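Ribosome biogenesis GTPase A (Thermotoga maritima, PDB 3CNL) binds GTP as a circularly permuted GTPase and probably serves a late step of 50S ribosomal subunit assembly. Local coordinates at residues R77-H82 / K88-K93; E48-L53 / K92-D97. All coordinates share one frame; numbering follows the deposited sequence.

Contact 1 and contact 2 lie about 7 Å apart, centre to centre, on the same side of the chain's centre, and both use helix 87-94. Strands 78-80 and 48-54, which it packs against, are parallel neighbours in the sheet, the former at its edge. Along the chain strand 48-54 comes first, then strand 78-80, then the helix. K92 and K93 belong to both contacts, and R77 ties them together: its carbonyl pairs with I51 N while its NH2 hydrogen-bonds to L94 O. The helix thus covers two strands leading to N54 and H82 of the nucleotide pocket, and its exit leads on to strand 101-106, ahead of the P-loop.

Contact 1 (R77-H82 / K88-K93); sequences RVITTH and KVLLKK. With GNP (phosphoaminophosphonic acid-guanylate ester), chain B.
I79, T80 and T81 meet L90 and K93 where edge strand 78-80 turns back into helix 87-94, a beta-alpha unit of the P-loop GTPase fold. The short axes lie 9.4 Å apart and run nearly antiparallel (168°). The apolar part is small: I79 CD1 meets L90 CD2 at 4.1 Å, the two side chains crossing at about a right angle. CG2 of I79 instead leans on the helix backbone, 3.6 Å from K93 O. The polar part belongs mainly to K93. With CG anti to the carbonyl carbon (chi1 -74°) and the rest of the chain extended, NZ reaches T80 O at 2.8 Å; the C=O...N angle is 149°, the donor tilted from the carbonyl plane. E85 completes the site, forming a salt bridge to the same NZ and a hydrogen bond with T81 OG1, a hydroxyl that also lies 4.0 Å from L90 CG. A methionine in place of K93 would probably leave T80 O without this donor and the E85 carboxylate without its positive mate. Beyond T81, H82 lines the guanine pocket, consistent with the fifth conserved loop of GTPases, its CA 3.2 Å from GNP O6. At the strand's other end, water bridges the segments: it accepts from R77 NE at 2.6 Å, in the guanidinium plane, and donates to K93 O at 3.1 Å.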
loop_
_atom_site.group_PDB
_atom_site.type_symbol
_atom_site.label_atom_id
_atom_site.label_comp_id
_atom_site.label_asym_id
_atom_site.label_seq_id
_atom_site.Cartn_x
_atom_site.Cartn_y
_atom_site.Cartn_z
ATOM N N ARG A 77 -2.759 -10.246 14.317
ATOM C CA ARG A 77 -3.581 -10.947 13.340
ATOM C C ARG A 77 -3.183 -10.431 11.946
ATOM O O ARG A 77 -3.359 -9.255 11.634
ATOM C CB ARG A 77 -5.062 -10.722 13.647
ATOM C CG ARG A 77 -6.041 -11.453 12.738
ATOM C CD ARG A 77 -7.420 -11.572 13.396
ATOM N NE ARG A 77 -8.455 -12.061 12.468
ATOM C CZ ARG A 77 -9.759 -12.049 12.739
ATOM N NH1 ARG A 77 -10.189 -11.568 13.898
ATOM N NH2 ARG A 77 -10.641 -12.499 11.848
ATOM N N VAL A 78 -2.616 -11.315 11.132
ATOM C CA VAL A 78 -2.047 -10.934 9.849
ATOM C C VAL A 78 -2.377 -11.967 8.794
ATOM O O VAL A 78 -2.257 -13.174 9.039
ATOM C CB VAL A 78 -0.498 -10.711 9.937
ATOM C CG1 VAL A 78 0.264 -11.972 10.407
ATOM C CG2 VAL A 78 0.081 -10.193 8.613
ATOM N N ILE A 79 -2.808 -11.479 7.632
ATOM C CA ILE A 79 -3.036 -12.313 6.464
ATOM C C ILE A 79 -2.321 -11.698 5.271
ATOM O O ILE A 79 -1.910 -10.545 5.329
ATOM C CB ILE A 79 -4.537 -12.464 6.137
ATOM C CG1 ILE A 79 -5.141 -11.131 5.679
ATOM C CG2 ILE A 79 -5.287 -13.083 7.348
ATOM C CD1 ILE A 79 -6.495 -11.251 5.021
ATOM N N THR A 80 -2.171 -12.462 4.193
ATOM C CA THR A 80 -1.595 -11.919 2.967
ATOM C C THR A 80 -2.570 -12.249 1.858
ATOM O O THR A 80 -3.262 -13.258 1.940
ATOM C CB THR A 80 -0.257 -12.589 2.633
ATOM O OG1 THR A 80 -0.477 -13.994 2.517
ATOM C CG2 THR A 80 0.792 -12.325 3.739
ATOM N N THR A 81 -2.649 -11.395 0.840
ATOM C CA THR A 81 -3.552 -11.642 -0.273
ATOM C C THR A 81 -3.129 -10.832 -1.477
ATOM O O THR A 81 -2.128 -10.130 -1.429
ATOM C CB THR A 81 -5.022 -11.317 0.087
ATOM O OG1 THR A 81 -5.886 -11.850 -0.930
ATOM C CG2 THR A 81 -5.240 -9.806 0.201
ATOM N N HIS A 82 -3.875 -10.975 -2.571
ATOM C CA HIS A 82 -3.657 -10.195 -3.781
ATOM C C HIS A 82 -4.933 -10.185 -4.611
ATOM O O HIS A 82 -5.841 -10.975 -4.366
ATOM C CB HIS A 82 -2.434 -10.702 -4.573
ATOM C CG HIS A 82 -2.645 -12.012 -5.281
ATOM N ND1 HIS A 82 -2.370 -13.231 -4.702
ATOM C CD2 HIS A 82 -3.067 -12.284 -6.538
ATOM C CE1 HIS A 82 -2.637 -14.198 -5.561
ATOM N NE2 HIS A 82 -3.063 -13.648 -6.681
ATOM N N LYS A 88 -13.520 -16.491 -2.100
ATOM C CA LYS A 88 -13.689 -17.560 -1.120
ATOM C C LYS A 88 -12.470 -17.753 -0.220
ATOM O O LYS A 88 -12.606 -18.023 0.986
ATOM C CB LYS A 88 -14.000 -18.887 -1.841
ATOM C CG LYS A 88 -14.795 -18.743 -3.146
ATOM C CD LYS A 88 -13.902 -18.284 -4.312
ATOM C CE LYS A 88 -14.699 -17.918 -5.542
ATOM N NZ LYS A 88 -15.279 -16.554 -5.405
ATOM N N VAL A 89 -11.283 -17.641 -0.821
ATOM C CA VAL A 89 -10.004 -17.810 -0.112
ATOM C C VAL A 89 -9.750 -16.613 0.819
ATOM O O VAL A 89 -9.278 -16.776 1.947
ATOM C CB VAL A 89 -8.812 -17.919 -1.106
ATOM C CG1 VAL A 89 -7.483 -17.988 -0.359
ATOM C CG2 VAL A 89 -8.984 -19.108 -2.053
ATOM N N LEU A 90 -10.058 -15.417 0.323
ATOM C CA LEU A 90 -9.929 -14.183 1.114
ATOM C C LEU A 90 -10.803 -14.248 2.356
ATOM O O LEU A 90 -10.351 -13.976 3.444
ATOM C CB LEU A 90 -10.351 -12.969 0.287
ATOM C CG LEU A 90 -9.644 -11.619 0.468
ATOM C CD1 LEU A 90 -10.590 -10.495 0.081
ATOM C CD2 LEU A 90 -9.022 -11.386 1.847
ATOM N N LEU A 91 -12.067 -14.607 2.179
ATOM C CA LEU A 91 -13.026 -14.608 3.279
ATOM C C LEU A 91 -12.652 -15.640 4.322
ATOM O O LEU A 91 -12.819 -15.417 5.523
ATOM C CB LEU A 91 -14.435 -14.869 2.753
ATOM C CG LEU A 91 -15.110 -13.733 2.000
ATOM C CD1 LEU A 91 -16.429 -14.223 1.534
ATOM C CD2 LEU A 91 -15.275 -12.528 2.926
ATOM N N LYS A 92 -12.100 -16.755 3.858
ATOM C CA LYS A 92 -11.631 -17.822 4.740
ATOM C C LYS A 92 -10.437 -17.357 5.553
ATOM O O LYS A 92 -10.347 -17.635 6.767
ATOM C CB LYS A 92 -11.268 -19.066 3.920
ATOM C CG LYS A 92 -11.465 -20.357 4.664
ATOM C CD LYS A 92 -10.193 -20.801 5.371
ATOM C CE LYS A 92 -9.639 -22.076 4.730
ATOM N NZ LYS A 92 -10.496 -23.269 5.065
ATOM N N LYS A 93 -9.515 -16.651 4.890
ATOM C CA LYS A 93 -8.377 -16.023 5.578
ATOM C C LYS A 93 -8.837 -14.989 6.595
ATOM O O LYS A 93 -8.309 -14.933 7.707
ATOM C CB LYS A 93 -7.418 -15.364 4.580
ATOM C CG LYS A 93 -6.573 -16.332 3.796
ATOM C CD LYS A 93 -5.621 -15.606 2.853
ATOM C CE LYS A 93 -4.732 -16.611 2.086
ATOM N NZ LYS A 93 -3.747 -15.929 1.189
HETATM P PG GNP B . -7.024 4.921 -2.995
HETATM O O1G GNP B . -7.466 4.934 -1.549
HETATM O O2G GNP B . -5.739 5.699 -3.211
HETATM O O3G GNP B . -8.196 5.373 -3.859
HETATM N N3B GNP B . -6.716 3.516 -3.660
HETATM P PB GNP B . -7.119 2.078 -3.153
HETATM O O1B GNP B . -6.458 1.793 -1.844
HETATM O O2B GNP B . -8.609 1.979 -3.171
HETATM O O3A GNP B . -6.536 1.117 -4.208
HETATM P PA GNP B . -7.180 0.527 -5.500
HETATM O O1A GNP B . -7.972 -0.673 -5.187
HETATM O O2A GNP B . -7.840 1.557 -6.320
HETATM O "O5'" GNP B . -5.942 -0.005 -6.281
HETATM C "C5'" GNP B . -4.834 0.835 -6.636
HETATM C "C4'" GNP B . -4.074 0.158 -7.772
HETATM O "O4'" GNP B . -3.477 -1.099 -7.339
HETATM C "C3'" GNP B . -4.890 -0.218 -8.997
HETATM O "O3'" GNP B . -4.075 -0.039 -10.145
HETATM C "C2'" GNP B . -5.164 -1.697 -8.771
HETATM O "O2'" GNP B . -5.410 -2.348 -9.996
HETATM C "C1'" GNP B . -3.848 -2.174 -8.169
HETATM N N9 GNP B . -3.958 -3.328 -7.280
HETATM C C8 GNP B . -4.873 -3.487 -6.259
HETATM N N7 GNP B . -4.713 -4.614 -5.605
HETATM C C5 GNP B . -3.623 -5.232 -6.256
HETATM C C6 GNP B . -2.967 -6.470 -6.013
HETATM O O6 GNP B . -3.227 -7.325 -5.147
HETATM N N1 GNP B . -1.898 -6.692 -6.900
HETATM C C2 GNP B . -1.509 -5.819 -7.904
HETATM N N2 GNP B . -0.462 -6.187 -8.673
HETATM N N3 GNP B . -2.101 -4.660 -8.135
HETATM C C4 GNP B . -3.149 -4.438 -7.282
HETATM O O HOH W 1 -7.924 -13.500 10.392
#

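Contact 2 (E48-L53 / K92-D97); sequences ETIILL and KKLSFD
I50 of strand 48-54 meets L94 and F96 at the exit of helix 87-94, with no hydrogen bond across the two segments; 150 Å² is buried here, and the side-chain contacts are apolar. I50 CB points toward the helix end, and the closest CA pair is I50 and L94, 7.7 Å apart. From CB the side chain forks. CG2, anti to the backbone N, lies 4.2 Å from L94 CD2, whereas CG1, anti to the carbonyl carbon (chi1 -52°), carries the chain outward, and the extended chi2 delivers CD1 to the junction. That terminal methyl makes three contacts: L94 CD2 at 3.9 Å, the backbone L94 O at 3.9 Å, and F96 CE1 at 3.8 Å, the last approached obliquely. L94 also touches the phenyl ring, its CB 3.9 Å above one face and offset toward the rim. Between these two residues S95 leaves the helix with positive phi (36°), and its OG donates to K92 O at 2.7 Å, tying the turn to the last helical residues. R77 also touches I50, and F96 continues onto V26 of strand 24-30. In the sheet the strands follow the order 78-80, 48-54, 24-30, 101-106, so the chain passes from strand 78-80 through this helix and over the two middle strands to strand 101-106, a beta-alpha-beta crossover in the parallel part of the mixed sheet of the P-loop GTPase fold.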
loop_
_atom_site.group_PDB
_atom_site.type_symbol
_atom_site.label_atom_id
_atom_site.label_comp_id
_atom_site.label_asym_id
_atom_site.label_seq_id
_atom_site.Cartn_x
_atom_site.Cartn_y
_atom_site.Cartn_z
ATOM N N GLU A 48 -11.153 -4.958 16.783
ATOM C CA GLU A 48 -10.461 -6.145 16.303
ATOM C C GLU A 48 -9.782 -5.780 14.989
ATOM O O GLU A 48 -10.452 -5.464 14.004
ATOM C CB GLU A 48 -11.446 -7.314 16.125
ATOM C CG GLU A 48 -10.826 -8.608 15.608
ATOM C CD GLU A 48 -9.826 -9.220 16.570
ATOM O OE1 GLU A 48 -9.942 -8.968 17.786
ATOM O OE2 GLU A 48 -8.916 -9.954 16.113
ATOM N N THR A 49 -8.456 -5.812 14.978
ATOM C CA THR A 49 -7.689 -5.363 13.815
ATOM C C THR A 49 -7.032 -6.548 13.103
ATOM O O THR A 49 -6.413 -7.400 13.738
ATOM C CB THR A 49 -6.618 -4.330 14.210
ATOM O OG1 THR A 49 -7.251 -3.187 14.799
ATOM C CG2 THR A 49 -5.776 -3.886 12.999
ATOM N N ILE A 50 -7.215 -6.594 11.785
ATOM C CA ILE A 50 -6.537 -7.560 10.919
ATOM C C ILE A 50 -5.546 -6.793 10.028
ATOM O O ILE A 50 -5.933 -5.852 9.333
ATOM C CB ILE A 50 -7.557 -8.300 10.039
ATOM C CG1 ILE A 50 -8.680 -8.898 10.910
ATOM C CG2 ILE A 50 -6.871 -9.380 9.165
ATOM C CD1 ILE A 50 -9.778 -9.559 10.108
ATOM N N ILE A 51 -4.275 -7.176 10.064
ATOM C CA ILE A 51 -3.282 -6.599 9.140
ATOM C C ILE A 51 -3.293 -7.425 7.864
ATOM O O ILE A 51 -3.019 -8.620 7.897
ATOM C CB ILE A 51 -1.869 -6.568 9.746
ATOM C CG1 ILE A 51 -1.845 -5.643 10.962
ATOM C CG2 ILE A 51 -0.803 -6.162 8.659
ATOM C CD1 ILE A 51 -0.616 -5.785 11.865
ATOM N N LEU A 52 -3.661 -6.793 6.756
ATOM C CA LEU A 52 -3.713 -7.463 5.486
ATOM C C LEU A 52 -2.526 -6.993 4.639
ATOM O O LEU A 52 -2.373 -5.798 4.373
ATOM C CB LEU A 52 -5.057 -7.160 4.813
ATOM C CG LEU A 52 -5.487 -7.823 3.507
ATOM C CD1 LEU A 52 -6.985 -7.620 3.311
ATOM C CD2 LEU A 52 -4.774 -7.228 2.331
ATOM N N LEU A 53 -1.667 -7.934 4.251
ATOM C CA LEU A 53 -0.498 -7.590 3.444
ATOM C C LEU A 53 -0.868 -7.821 2.003
ATOM O O LEU A 53 -0.855 -8.955 1.534
ATOM C CB LEU A 53 0.717 -8.429 3.846
ATOM C CG LEU A 53 1.174 -8.234 5.289
ATOM C CD1 LEU A 53 2.434 -9.047 5.540
ATOM C CD2 LEU A 53 1.378 -6.729 5.673
ATOM N N LYS A 92 -12.100 -16.755 3.858
ATOM C CA LYS A 92 -11.631 -17.822 4.740
ATOM C C LYS A 92 -10.437 -17.357 5.553
ATOM O O LYS A 92 -10.347 -17.635 6.767
ATOM C CB LYS A 92 -11.268 -19.066 3.920
ATOM C CG LYS A 92 -11.465 -20.357 4.664
ATOM C CD LYS A 92 -10.193 -20.801 5.371
ATOM C CE LYS A 92 -9.639 -22.076 4.730
ATOM N NZ LYS A 92 -10.496 -23.269 5.065
ATOM N N LYS A 93 -9.515 -16.651 4.890
ATOM C CA LYS A 93 -8.377 -16.023 5.578
ATOM C C LYS A 93 -8.837 -14.989 6.595
ATOM O O LYS A 93 -8.309 -14.933 7.707
ATOM C CB LYS A 93 -7.418 -15.364 4.580
ATOM C CG LYS A 93 -6.573 -16.332 3.796
ATOM C CD LYS A 93 -5.621 -15.606 2.853
ATOM C CE LYS A 93 -4.732 -16.611 2.086
ATOM N NZ LYS A 93 -3.747 -15.929 1.189
ATOM N N LEU A 94 -9.810 -14.161 6.220
ATOM C CA LEU A 94 -10.292 -13.114 7.129
ATOM C C LEU A 94 -11.032 -13.707 8.327
ATOM O O LEU A 94 -10.871 -13.230 9.459
ATOM C CB LEU A 94 -11.191 -12.108 6.394
ATOM C CG LEU A 94 -10.535 -11.135 5.411
ATOM C CD1 LEU A 94 -11.588 -10.547 4.446
ATOM C CD2 LEU A 94 -9.768 -10.035 6.192
ATOM N N SER A 95 -11.815 -14.757 8.062
ATOM C CA SER A 95 -12.648 -15.451 9.063
ATOM C C SER A 95 -13.263 -14.522 10.107
ATOM O O SER A 95 -12.914 -14.567 11.285
ATOM C CB SER A 95 -11.910 -16.644 9.689
ATOM O OG SER A 95 -12.042 -17.789 8.836
ATOM N N PHE A 96 -14.169 -13.667 9.636
ATOM C CA PHE A 96 -14.850 -12.687 10.468
ATOM C C PHE A 96 -15.797 -13.348 11.457
ATOM O O PHE A 96 -16.500 -14.296 11.108
ATOM C CB PHE A 96 -15.674 -11.740 9.603
ATOM C CG PHE A 96 -14.854 -10.776 8.770
ATOM C CD1 PHE A 96 -13.929 -9.919 9.373
ATOM C CD2 PHE A 96 -15.078 -10.671 7.404
ATOM C CE1 PHE A 96 -13.188 -9.009 8.611
ATOM C CE2 PHE A 96 -14.352 -9.760 6.634
ATOM C CZ PHE A 96 -13.408 -8.930 7.241
ATOM N N ASP A 97 -15.832 -12.800 12.668
ATOM C CA ASP A 97 -16.763 -13.203 13.715
ATOM C C ASP A 97 -18.172 -12.874 13.280
ATOM O O ASP A 97 -18.361 -11.968 12.472
ATOM C CB ASP A 97 -16.425 -12.452 15.006
ATOM C CG ASP A 97 -17.380 -12.761 16.120
ATOM O OD1 ASP A 97 -17.308 -13.882 16.649
ATOM O OD2 ASP A 97 -18.210 -11.891 16.459
#